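Local coordinates for protein argonaute (Methanocaldococcus jannaschii, PDB 5G5S) that cuts single-stranded DNA targets by using short single-stranded DNA guides and divalent metal ions, and may defend the cell against invading genetic elements, at residues K317-N322 with I343-D348. Residues are numbered along the deposited sequence; the frame is centred on the assembly and turned at random.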
ATOM      1  N   LYS A 317      -5.744  24.571  16.615  1.00 80.90           N
ATOM      2  CA  LYS A 317      -5.782  25.863  17.298  1.00 84.51           C
ATOM      3  C   LYS A 317      -7.231  26.357  17.368  1.00 90.84           C
ATOM      4  O   LYS A 317      -8.063  25.935  16.561  1.00 87.77           O
ATOM      5  CB  LYS A 317      -4.866  26.907  16.621  1.00 87.86           C
ATOM      6  CG  LYS A 317      -3.397  26.484  16.453  1.00 91.36           C
ATOM      7  CD  LYS A 317      -2.633  26.373  17.770  1.00 97.73           C
ATOM      8  CE  LYS A 317      -1.138  26.363  17.571  1.00107.92           C
ATOM      9  NZ  LYS A 317      -0.625  27.694  17.144  1.00120.94           N
ATOM     10  N   ASP A 318      -7.544  27.203  18.371  1.00 92.49           N
ATOM     11  CA  ASP A 318      -8.861  27.824  18.533  1.00 94.65           C
ATOM     12  C   ASP A 318      -8.799  29.217  17.893  1.00101.17           C
ATOM     13  O   ASP A 318      -7.792  29.541  17.266  1.00100.53           O
ATOM     14  CB  ASP A 318      -9.292  27.880  20.020  1.00 99.54           C
ATOM     15  CG  ASP A 318      -8.301  28.487  21.008  1.00115.92           C
ATOM     16  OD1 ASP A 318      -7.596  29.456  20.634  1.00119.13           O
ATOM     17  OD2 ASP A 318      -8.251  28.013  22.167  1.00122.53           O
ATOM     18  N   VAL A 319      -9.835  30.051  18.061  1.00101.53           N
ATOM     19  CA  VAL A 319      -9.825  31.390  17.466  1.00104.43           C
ATOM     20  C   VAL A 319      -8.713  32.345  18.008  1.00112.07           C
ATOM     21  O   VAL A 319      -8.322  33.287  17.313  1.00113.77           O
ATOM     22  CB  VAL A 319     -11.238  31.998  17.355  1.00110.44           C
ATOM     23  CG1 VAL A 319     -11.601  32.810  18.591  1.00114.68           C
ATOM     24  CG2 VAL A 319     -11.385  32.818  16.078  1.00111.43           C
ATOM     25  N   ASN A 320      -8.174  32.045  19.212  1.00109.42           N
ATOM     26  CA  ASN A 320      -7.093  32.793  19.866  1.00112.93           C
ATOM     27  C   ASN A 320      -5.725  32.102  19.656  1.00115.16           C
ATOM     28  O   ASN A 320      -4.746  32.436  20.337  1.00117.49           O
ATOM     29  CB  ASN A 320      -7.392  32.961  21.361  1.00117.46           C
ATOM     30  N   LYS A 321      -5.670  31.150  18.696  1.00106.88           N
ATOM     31  CA  LYS A 321      -4.493  30.356  18.324  1.00103.80           C
ATOM     32  C   LYS A 321      -3.902  29.522  19.487  1.00107.40           C
ATOM     33  O   LYS A 321      -2.692  29.269  19.519  1.00106.00           O
ATOM     34  CB  LYS A 321      -3.439  31.198  17.577  1.00107.57           C
ATOM     35  N   ASN A 322      -4.777  29.072  20.424  1.00104.10           N
ATOM     36  CA  ASN A 322      -4.397  28.236  21.567  1.00103.67           C
ATOM     37  C   ASN A 322      -4.802  26.761  21.333  1.00102.91           C
ATOM     38  O   ASN A 322      -5.912  26.515  20.851  1.00101.14           O
ATOM     39  CB  ASN A 322      -4.992  28.777  22.868  1.00108.21           C
ATOM     40  N   ILE A 343     -14.958  27.244  16.017  1.00 88.24           N
ATOM     41  CA  ILE A 343     -14.023  27.530  14.915  1.00 86.47           C
ATOM     42  C   ILE A 343     -12.634  26.999  15.279  1.00 88.19           C
ATOM     43  O   ILE A 343     -12.093  27.364  16.324  1.00 88.61           O
ATOM     44  CB  ILE A 343     -13.974  29.043  14.529  1.00 92.55           C
ATOM     45  CG1 ILE A 343     -15.374  29.585  14.169  1.00 95.17           C
ATOM     46  CG2 ILE A 343     -12.943  29.308  13.398  1.00 91.41           C
ATOM     47  CD1 ILE A 343     -15.507  31.068  14.193  1.00100.47           C
ATOM     48  N   TYR A 344     -12.063  26.153  14.399  1.00 82.59           N
ATOM     49  CA  TYR A 344     -10.744  25.541  14.547  1.00 80.32           C
ATOM     50  C   TYR A 344      -9.767  26.073  13.504  1.00 86.18           C
ATOM     51  O   TYR A 344     -10.090  26.109  12.308  1.00 85.93           O
ATOM     52  CB  TYR A 344     -10.842  24.014  14.456  1.00 77.68           C
ATOM     53  CG  TYR A 344     -11.721  23.389  15.515  1.00 78.90           C
ATOM     54  CD1 TYR A 344     -11.402  23.493  16.866  1.00 82.17           C
ATOM     55  CD2 TYR A 344     -12.846  22.651  15.166  1.00 78.60           C
ATOM     56  CE1 TYR A 344     -12.196  22.899  17.844  1.00 83.31           C
ATOM     57  CE2 TYR A 344     -13.639  22.040  16.134  1.00 80.38           C
ATOM     58  CZ  TYR A 344     -13.309  22.165  17.473  1.00 88.10           C
ATOM     59  OH  TYR A 344     -14.086  21.560  18.433  1.00 90.33           O
ATOM     60  N   LEU A 345      -8.564  26.477  13.963  1.00 83.15           N
ATOM     61  CA  LEU A 345      -7.507  27.038  13.117  1.00 82.56           C
ATOM     62  C   LEU A 345      -6.271  26.122  12.979  1.00 84.46           C
ATOM     63  O   LEU A 345      -6.000  25.320  13.884  1.00 83.19           O
ATOM     64  CB  LEU A 345      -7.135  28.464  13.583  1.00 86.36           C
ATOM     65  CG  LEU A 345      -8.267  29.524  13.548  1.00 93.43           C
ATOM     66  CD1 LEU A 345      -7.838  30.788  14.228  1.00 97.31           C
ATOM     67  CD2 LEU A 345      -8.706  29.841  12.115  1.00 95.44           C
ATOM     68  N   PRO A 346      -5.538  26.182  11.836  1.00 80.26           N
ATOM     69  CA  PRO A 346      -4.395  25.275  11.650  1.00 77.34           C
ATOM     70  C   PRO A 346      -3.161  25.597  12.478  1.00 81.72           C
ATOM     71  O   PRO A 346      -2.929  26.753  12.817  1.00 85.27           O
ATOM     72  CB  PRO A 346      -4.100  25.400  10.156  1.00 78.35           C
ATOM     73  CG  PRO A 346      -4.510  26.772   9.815  1.00 85.71           C
ATOM     74  CD  PRO A 346      -5.734  27.031  10.640  1.00 83.13           C
ATOM     75  N   TYR A 347      -2.368  24.564  12.785  1.00 75.99           N
ATOM     76  CA  TYR A 347      -1.109  24.668  13.528  1.00 76.73           C
ATOM     77  C   TYR A 347      -0.038  25.392  12.726  1.00 81.14           C
ATOM     78  O   TYR A 347       0.722  26.161  13.309  1.00 83.81           O
ATOM     79  CB  TYR A 347      -0.590  23.274  13.939  1.00 75.03           C
ATOM     80  CG  TYR A 347      -0.786  22.978  15.406  1.00 76.86           C
ATOM     81  CD1 TYR A 347      -2.029  22.584  15.897  1.00 78.29           C
ATOM     82  CD2 TYR A 347       0.263  23.113  16.311  1.00 79.18           C
ATOM     83  CE1 TYR A 347      -2.224  22.340  17.256  1.00 80.74           C
ATOM     84  CE2 TYR A 347       0.085  22.855  17.670  1.00 81.77           C
ATOM     85  CZ  TYR A 347      -1.163  22.471  18.138  1.00 88.64           C
ATOM     86  OH  TYR A 347      -1.347  22.200  19.470  1.00 89.74           O
ATOM     87  N   ASP A 348       0.041  25.129  11.403  1.00 79.12           N
ATOM     88  CA  ASP A 348       1.013  25.754  10.505  1.00 80.69           C
ATOM     89  C   ASP A 348       0.563  25.716   9.047  1.00 82.31           C
ATOM     90  O   ASP A 348       0.036  24.706   8.584  1.00 79.62           O
ATOM     91  CB  ASP A 348       2.416  25.111  10.654  1.00 83.12           C
ATOM     92  CG  ASP A 348       3.549  25.888   9.999  1.00100.59           C
ATOM     93  OD1 ASP A 348       3.601  27.133  10.172  1.00106.34           O
ATOM     94  OD2 ASP A 348       4.418  25.248   9.364  1.00105.19           O
TER
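K317 and L345 form one antiparallel bridge, a hydrogen-bonded pair, where the tight loop after strand 314-317 meets the segment 343-348 leading into the Mid domain. Both backbone bonds are present. K317 N donates to L345 O at 2.8 Å; L345 N returns to K317 O at 2.7 Å, with a nearly straight N-H...O angle of 170° although the donor stands well above the carbonyl plane. The CA of Y344 adds a C-H...O contact to that same K317 O, so two donors converge on it.

K317 CG, anti to the carbonyl carbon (chi1 -55°), passes P346 O, and the lysine chain, bent at chi2, crosses Y347 at about a right angle. K317 CE sits over the centre of the Y347 ring, 3.7 Å from its centroid, which defines a CH-pi contact. K317 NZ, 5.0 Å from the Y347 centroid and 19° off the ring normal, adds a cation-pi interaction over the face. L345 CD1 approaches D318 O at 3.3 Å and V319 CA, a van der Waals contact beside the turn.

That turn, type I from D318 to K321, is closed by K321 N to D318 O, while D318 OD1 accepts N322 N at 2.9 Å from above the carboxylate plane and N320 N weakly.

None of the touching residues is buried, which makes this a surface junction away from the annotated sites. Y344 packs on V316 of strand 314-317 and I326 of strand 323-326, and Y347 reaches L315 and P323. Y344 O receives Y490 OH, and Y347 and D348 face K489 in a classic beta bulge.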